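Local coordinates for cytokinin riboside 5'-monophosphate phosphoribohydrolase (Corynebacterium glutamicum, PDB 5WQ3), which belongs to the SLOG clan and folds as a Rossmann-like alpha/beta domain around a parallel beta-sheet, in an assembly of six chains, at residues Met220-Glu223 and Lys224-Asp227; Phe203-Gly206 and Leu207-Ile211; Ala238-Phe241 and Ile242-His246; Ser55-Val58 and Ala59-Ala63. One frame throughout, in Å; residues are numbered along the deposited sequence.

Contact 1: Met220-Glu223 and Lys224-Asp227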
# COMPACT_ATOMS: atom_id res chain seq x y z
N MET C 220 27.81 62.12 39.32
CA MET C 220 26.97 61.94 38.12
C MET C 220 25.57 62.53 38.34
O MET C 220 24.91 62.99 37.39
CB MET C 220 26.77 60.45 37.85
CG MET C 220 28.02 59.56 37.75
SD MET C 220 28.91 59.93 36.27
CE MET C 220 30.35 58.87 36.31
N ILE C 221 25.09 62.42 39.57
CA ILE C 221 23.83 63.04 40.00
C ILE C 221 24.09 63.82 41.27
O ILE C 221 25.12 63.65 41.90
CB ILE C 221 22.76 61.99 40.32
CG1 ILE C 221 23.09 61.27 41.61
CG2 ILE C 221 22.54 61.05 39.12
CD1 ILE C 221 22.17 60.14 41.93
N ASP C 222 23.15 64.66 41.66
CA ASP C 222 23.20 65.23 43.00
C ASP C 222 22.35 64.43 43.90
O ASP C 222 21.44 63.69 43.49
CB ASP C 222 22.79 66.67 43.00
CG ASP C 222 23.67 67.48 42.08
OD1 ASP C 222 24.89 67.21 42.04
OD2 ASP C 222 23.15 68.34 41.37
N GLU C 223 22.68 64.52 45.16
CA GLU C 223 22.10 63.66 46.12
C GLU C 223 20.59 63.80 46.26
O GLU C 223 19.92 62.82 46.56
CB GLU C 223 22.75 63.85 47.46
CG GLU C 223 22.56 62.62 48.30
CD GLU C 223 23.23 62.75 49.64
OE1 GLU C 223 23.16 61.77 50.41
OE2 GLU C 223 23.81 63.84 49.91
N LYS C 224 20.07 64.98 46.04
CA LYS C 224 18.64 65.14 46.12
C LYS C 224 17.91 64.39 44.95
O LYS C 224 16.77 63.94 45.09
CB LYS C 224 18.30 66.63 46.09
CG LYS C 224 18.73 67.30 44.81
CD LYS C 224 18.13 68.68 44.63
CE LYS C 224 19.06 69.73 45.21
NZ LYS C 224 18.27 70.96 45.49
N ASP C 225 18.57 64.24 43.80
CA ASP C 225 18.00 63.47 42.66
C ASP C 225 17.64 62.00 43.02
O ASP C 225 16.78 61.40 42.35
CB ASP C 225 18.93 63.45 41.46
CG ASP C 225 19.41 64.83 41.05
OD1 ASP C 225 18.64 65.77 41.29
OD2 ASP C 225 20.53 64.96 40.49
N VAL C 226 18.32 61.45 44.03
CA VAL C 226 18.02 60.14 44.55
C VAL C 226 17.24 60.17 45.87
O VAL C 226 16.35 59.37 46.08
CB VAL C 226 19.32 59.28 44.63
CG1 VAL C 226 20.33 59.81 45.65
CG2 VAL C 226 18.98 57.83 44.94
N ASP C 227 17.56 61.09 46.77
CA ASP C 227 16.83 61.21 48.06
C ASP C 227 15.36 61.49 47.93
O ASP C 227 14.63 61.19 48.83
CB ASP C 227 17.40 62.36 48.91
CG ASP C 227 18.67 61.98 49.64
OD1 ASP C 227 19.13 60.84 49.47
OD2 ASP C 227 19.20 62.83 50.38
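The carboxylate of Asp225 receives the backbone N-H of Asp222 from above its plane, 48° out of it, with Asp222 N 2.9 Å from Asp225 OD2. In return Asp225 N makes a weak bond to Asp222 O, so the two residues clasp each other across the first turn of the helix. A further hydrogen bond from Gln187 NE2 to Asp225 OD2 helps fix the turn of this carboxylate. The carboxylates of Glu223 and Asp227 are the other flat groups, their planes 50° apart and Glu223 OE1 4.1 Å from Asp227 OD2. The Glu223 chain crosses Asp227 obliquely, leaving the like charges near each other; Arg212, salt-bridged to Asp227 OD1 and more weakly paired with Glu223 OE1, probably offsets their repulsion. Glu223 O takes two donors: Asp227 N at 2.9 Å, in the carbonyl plane, and Val226 N at 3.3 Å, well above it. With chi1 at 66°, Val226 CG1 sits between its own backbone N and carbonyl carbon and presses to 3.2 Å from Glu223 O. On the inner side Ile221 CD1 meets Val226 CB at 4.0 Å, the two side chains crossing at about a right angle. Both also pack on Ile211, which seats this loop and short helix against helix 201-216, just ahead of strand 230-232, outermost within this chain.

Contact 2: Phe203-Gly206 and Leu207-Ile211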
# COMPACT_ATOMS: atom_id res chain seq x y z
N PHE C 203 13.84 44.27 47.42
CA PHE C 203 14.05 44.18 45.99
C PHE C 203 14.92 45.31 45.48
O PHE C 203 15.86 45.10 44.81
CB PHE C 203 12.74 44.10 45.24
CG PHE C 203 12.90 44.08 43.76
CD1 PHE C 203 13.08 42.92 43.09
CD2 PHE C 203 12.90 45.25 43.04
CE1 PHE C 203 13.24 42.91 41.75
CE2 PHE C 203 13.06 45.23 41.69
CZ PHE C 203 13.25 44.07 41.05
N TRP C 204 14.62 46.52 45.87
CA TRP C 204 15.25 47.71 45.32
C TRP C 204 16.54 48.10 45.97
O TRP C 204 17.27 48.95 45.44
CB TRP C 204 14.25 48.85 45.38
CG TRP C 204 13.05 48.68 44.45
CD1 TRP C 204 11.77 48.44 44.80
CD2 TRP C 204 13.05 48.90 43.01
NE1 TRP C 204 10.93 48.45 43.64
CE2 TRP C 204 11.72 48.72 42.55
CE3 TRP C 204 14.05 49.21 42.08
CZ2 TRP C 204 11.37 48.80 41.18
CZ3 TRP C 204 13.70 49.30 40.71
CH2 TRP C 204 12.38 49.10 40.29
N ALA C 205 16.87 47.51 47.13
CA ALA C 205 17.96 48.09 47.95
C ALA C 205 19.27 48.18 47.17
O ALA C 205 19.97 49.18 47.22
CB ALA C 205 18.18 47.30 49.31
N GLY C 206 19.63 47.14 46.46
CA GLY C 206 20.92 47.13 45.80
C GLY C 206 21.02 48.13 44.67
O GLY C 206 22.09 48.69 44.41
N LEU C 207 19.89 48.42 44.01
CA LEU C 207 19.97 49.48 43.01
C LEU C 207 20.17 50.83 43.68
O LEU C 207 20.97 51.65 43.29
CB LEU C 207 18.63 49.45 42.19
CG LEU C 207 18.62 50.54 41.10
CD1 LEU C 207 19.72 50.34 40.07
CD2 LEU C 207 17.23 50.69 40.44
N VAL C 208 19.36 51.11 44.70
CA VAL C 208 19.44 52.41 45.38
C VAL C 208 20.84 52.59 46.05
O VAL C 208 21.39 53.68 46.01
CB VAL C 208 18.25 52.59 46.36
CG1 VAL C 208 18.36 53.93 47.07
CG2 VAL C 208 16.95 52.52 45.59
N ASP C 209 21.40 51.53 46.63
CA ASP C 209 22.77 51.62 47.23
C ASP C 209 23.83 51.98 46.16
O ASP C 209 24.72 52.82 46.37
CB ASP C 209 23.15 50.32 47.94
CG ASP C 209 22.15 49.91 49.03
OD1 ASP C 209 21.45 50.78 49.59
OD2 ASP C 209 22.06 48.71 49.36
N TRP C 210 23.74 51.35 45.00
CA TRP C 210 24.68 51.65 43.94
C TRP C 210 24.51 53.09 43.50
O TRP C 210 25.48 53.82 43.32
CB TRP C 210 24.48 50.69 42.75
CG TRP C 210 25.39 50.94 41.58
CD1 TRP C 210 26.74 50.70 41.49
CD2 TRP C 210 25.02 51.53 40.33
NE1 TRP C 210 27.22 51.08 40.27
CE2 TRP C 210 26.16 51.59 39.54
CE3 TRP C 210 23.82 51.97 39.82
CZ2 TRP C 210 26.16 52.11 38.28
CZ3 TRP C 210 23.81 52.49 38.55
CH2 TRP C 210 24.98 52.54 37.79
N ILE C 211 23.28 53.52 43.30
CA ILE C 211 23.06 54.90 42.89
C ILE C 211 23.71 55.90 43.90
O ILE C 211 24.39 56.85 43.48
CB ILE C 211 21.56 55.19 42.72
CG1 ILE C 211 21.00 54.45 41.48
CG2 ILE C 211 21.32 56.70 42.57
CD1 ILE C 211 19.48 54.41 41.44
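Trp204 swings its indole to the backbone N side (chi1 -68°), while Leu207, one turn later, has CG opposite its own N (chi1 -179°); the two side chains therefore run next to each other in the same direction from helix 201-216. Contact is made by a single methyl, Leu207 CD2, which lies at the edge of the six-membered ring and near its plane, 3.8 Å from Trp204 CZ3 and almost as close to CE3. One face of the indole is taken instead by Phe203, whose CD2 stands 3.5 Å above the plane of the Trp204 ring, toward its rim. Beneath these side chains the backbone is helical, and Trp204 O serves two donors: Val208 N gives it a nearly straight bond at 3.1 Å, and Leu207 N a weak one. Val208 CG2 leans on this carbonyl, 3.6 Å from Trp204 O. The next turns are closed by Asp209 N to Ala205 O at 2.8 Å and by Trp210 N to Gly206 O at 3.2 Å. Trp204 is buried against Leu176 and Leu179 of helix 173-188 and Leu198 of strand 196-199, and its NE1 makes a weak hydrogen bond to Ile199 O; Leu207 shares Leu176, and Val208 shares Leu198. Strand 196-199, this helix, helix 223-227 and strand 230-232 follow in order, the two strands being parallel neighbours: the beta-alpha-beta crossover of a Rossmann-like fold, with Trp204 reaching both strand 196-199 and helix 173-188, and Leu207 facing helix 173-188.

Contact 3: Ala238-Phe241 and Ile242-His246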
# COMPACT_ATOMS: atom_id res chain seq x y z
N ALA C 238 3.07 55.01 50.90
CA ALA C 238 3.34 55.36 49.49
C ALA C 238 2.33 56.37 49.05
O ALA C 238 2.67 57.39 48.44
CB ALA C 238 3.23 54.13 48.59
N VAL C 239 1.07 56.08 49.37
CA VAL C 239 -0.04 56.89 48.78
C VAL C 239 -0.04 58.26 49.46
O VAL C 239 -0.19 59.32 48.83
CB VAL C 239 -1.34 56.12 48.94
CG1 VAL C 239 -2.56 56.96 48.68
CG2 VAL C 239 -1.28 54.86 48.12
N LYS C 240 0.16 58.26 50.77
CA LYS C 240 0.38 59.50 51.52
C LYS C 240 1.56 60.34 51.05
O LYS C 240 1.45 61.55 51.08
CB LYS C 240 0.57 59.20 53.04
CG LYS C 240 0.45 60.45 53.90
CD LYS C 240 0.75 60.17 55.40
CE LYS C 240 0.25 61.33 56.29
NZ LYS C 240 1.03 62.57 56.06
N PHE C 241 2.67 59.74 50.63
CA PHE C 241 3.77 60.49 50.09
C PHE C 241 3.29 61.25 48.83
O PHE C 241 3.57 62.38 48.63
CB PHE C 241 4.85 59.52 49.73
CG PHE C 241 6.10 60.14 49.22
CD1 PHE C 241 7.07 60.63 50.08
CD2 PHE C 241 6.34 60.18 47.83
CE1 PHE C 241 8.26 61.17 49.60
CE2 PHE C 241 7.50 60.69 47.35
CZ PHE C 241 8.49 61.18 48.22
N ILE C 242 2.53 60.59 48.03
CA ILE C 242 1.97 61.19 46.78
C ILE C 242 0.97 62.31 47.06
O ILE C 242 1.13 63.44 46.58
CB ILE C 242 1.36 60.07 45.92
CG1 ILE C 242 2.48 59.09 45.56
CG2 ILE C 242 0.69 60.60 44.61
CD1 ILE C 242 2.00 57.86 44.81
N VAL C 243 -0.02 62.01 47.86
CA VAL C 243 -0.97 63.04 48.32
C VAL C 243 -0.29 64.30 48.87
O VAL C 243 -0.61 65.44 48.47
CB VAL C 243 -1.92 62.45 49.39
CG1 VAL C 243 -2.68 63.58 50.09
CG2 VAL C 243 -2.83 61.42 48.76
N ASP C 244 0.65 64.07 49.79
CA ASP C 244 1.36 65.16 50.39
C ASP C 244 2.19 65.90 49.37
O ASP C 244 2.27 67.13 49.40
CB ASP C 244 2.30 64.67 51.53
CG ASP C 244 1.54 64.30 52.76
OD1 ASP C 244 0.29 64.51 52.75
OD2 ASP C 244 2.14 63.74 53.74
N ALA C 245 2.84 65.18 48.47
CA ALA C 245 3.63 65.86 47.45
C ALA C 245 2.74 66.73 46.54
O ALA C 245 3.22 67.72 46.00
CB ALA C 245 4.37 64.84 46.61
N HIS C 246 1.48 66.39 46.37
CA HIS C 246 0.61 67.10 45.43
C HIS C 246 -0.18 68.21 46.10
O HIS C 246 -0.89 68.93 45.45
CB HIS C 246 -0.35 66.14 44.79
CG HIS C 246 0.26 65.31 43.71
ND1 HIS C 246 -0.28 64.14 43.27
CD2 HIS C 246 1.37 65.51 42.98
CE1 HIS C 246 0.46 63.66 42.30
NE2 HIS C 246 1.48 64.47 42.12
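Lys240 NZ donates to Asp244 OD2 at 2.8 Å, in a salt bridge that uses the syn lone pair of the carboxylate oxygen. It is an i to i+4 bridge along helix 235-246, which follows the last strand of the Rossmann-like sheet. The lysine chain is extended as far as CE and then turns back at its end (chi4 -68°), bringing the amine to the syn side of OD2; its CG also passes within 3.7 Å of Asp244 OD2, so this one oxygen is also close to the lysine's aliphatic part where the two chains cross. Beneath the bridge Asp244 N bonds to Lys240 O at 2.9 Å, tying the same two residues through the backbone. Val243 N to Val239 O and Ala245 N to Phe241 O continue the i to i+4 series of helix bonds. Other side chains pack on the rest of the domain: Ala238 on Val197 and Ile199, Phe241 on Val197 and Pro195, and Val239 on Leu92 and Leu96 of helix 84-98. At the far end the ring of His246 is hydrogen-bonded through ND1 to Tyr101 OH and through NE2 to Gln164 O. Ile242 packs on Tyr101, and its CG1, held beside its own backbone N, comes to 3.3 Å from Ala238 O, the acceptor of the Ile242 N-H.

Contact 4: Ser55-Val58 and Ala59-Ala63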
# COMPACT_ATOMS: atom_id res chain seq x y z
N SER C 55 -0.61 59.92 14.03
CA SER C 55 -1.92 59.33 14.34
C SER C 55 -2.00 58.87 15.78
O SER C 55 -3.01 59.03 16.44
CB SER C 55 -2.19 58.14 13.37
OG SER C 55 -3.50 57.65 13.46
N GLU C 56 -0.92 58.27 16.25
CA GLU C 56 -0.90 57.77 17.58
C GLU C 56 -0.85 58.89 18.63
O GLU C 56 -1.54 58.76 19.65
CB GLU C 56 0.29 56.85 17.76
CG GLU C 56 0.03 55.53 17.12
CD GLU C 56 0.74 54.36 17.82
OE1 GLU C 56 1.72 54.54 18.62
OE2 GLU C 56 0.31 53.26 17.49
N PHE C 57 -0.08 59.98 18.35
CA PHE C 57 -0.09 61.12 19.23
C PHE C 57 -1.44 61.74 19.25
O PHE C 57 -1.96 62.06 20.30
CB PHE C 57 1.01 62.15 18.91
CG PHE C 57 2.39 61.72 19.34
CD1 PHE C 57 2.78 61.83 20.69
CD2 PHE C 57 3.28 61.17 18.46
CE1 PHE C 57 4.03 61.45 21.10
CE2 PHE C 57 4.56 60.75 18.89
CZ PHE C 57 4.92 60.87 20.22
N VAL C 58 -2.02 61.97 18.08
CA VAL C 58 -3.34 62.56 18.05
C VAL C 58 -4.38 61.78 18.84
O VAL C 58 -5.03 62.33 19.70
CB VAL C 58 -3.80 62.81 16.58
CG1 VAL C 58 -5.25 63.23 16.56
CG2 VAL C 58 -2.92 63.79 15.91
N ALA C 59 -4.50 60.48 18.61
CA ALA C 59 -5.45 59.60 19.31
C ALA C 59 -5.22 59.52 20.81
O ALA C 59 -6.19 59.45 21.62
CB ALA C 59 -5.39 58.17 18.73
N GLY C 60 -3.95 59.55 21.18
CA GLY C 60 -3.60 59.50 22.60
C GLY C 60 -3.95 60.83 23.28
O GLY C 60 -4.63 60.84 24.33
N PHE C 61 -3.61 61.96 22.64
CA PHE C 61 -3.85 63.30 23.21
C PHE C 61 -5.38 63.51 23.29
O PHE C 61 -5.92 64.02 24.27
CB PHE C 61 -3.21 64.48 22.41
CG PHE C 61 -1.69 64.53 22.43
CD1 PHE C 61 -0.92 63.69 23.27
CD2 PHE C 61 -1.04 65.43 21.61
CE1 PHE C 61 0.44 63.75 23.25
CE2 PHE C 61 0.34 65.51 21.59
CZ PHE C 61 1.11 64.66 22.43
N ASP C 62 -6.08 63.07 22.25
CA ASP C 62 -7.51 63.17 22.21
C ASP C 62 -8.24 62.36 23.27
O ASP C 62 -9.10 62.88 23.93
CB ASP C 62 -8.01 62.76 20.82
CG ASP C 62 -9.34 63.39 20.54
OD1 ASP C 62 -9.46 64.61 20.58
OD2 ASP C 62 -10.29 62.65 20.43
N ALA C 63 -7.88 61.12 23.44
CA ALA C 63 -8.53 60.23 24.39
C ALA C 63 -8.20 60.55 25.86
O ALA C 63 -8.96 60.20 26.74
CB ALA C 63 -8.07 58.82 24.12
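Phe61 leaves the helix with CB 3.4 Å from Phe57 O, and the ring then passes over that same oxygen. CG lies 3.3 Å from Phe57 O and CD1 3.5 Å, so the carbonyl oxygen sits over one face at the root of the ring; a chi2 of -9° turns this face toward it. Farther out, CE1 and the tip atom CZ leave the backbone and meet the neighbouring aromatic, CZ coming to 3.7 Å from Phe57 CD1. The two phenyl groups point the same way, one helical turn apart, and form an offset edge-to-face pair in which Phe57 turns its edge to the face of Phe61, with centroids 5.8 Å apart and planes at 62°. Phe57 O is also the acceptor for Phe61 N at 2.9 Å, so backbone and side chain of Phe61 both close on one carbonyl. Lys161 makes a cation-pi contact with the Phe61 ring. Phe57 rests on Thr157 and Phe61 on Met158 and Tyr162, while the carboxylate of Glu56 accepts from the backbone N of Arg150 and Tyr151. This i to i+4 aromatic pair thus lines the flank of helix 46-64 that packs on helix 152-162, beside strand 145-149, outermost of the Rossmann-like sheet within this chain.

In the fold
All four contacts are short-range, within or at the start of helices flanking the sheet. Contacts 1, 2 and 4 are mainly at the surface; contact 3 is partly buried. Contacts 1 and 2 join directly, Val226 CG2 lying 3.5 Å from Ile211 CG2, in the chain segment linking strands 196-199 and 230-232. Contacts 2 and 3 both pack on strand 196-199, contact 2 through Leu198 and contact 3 through Val197 and Ile199, so probably on its two faces. Contact 4 lies across the chain's centre from contact 2. Carboxylates crowd the exposed helix start of contact 1; contact 2 buries an indole; contact 3 sets its salt bridge on exposed residues, opposite buried Ala238 and Ile242; contact 4 packs its aromatic pair on helix 152-162.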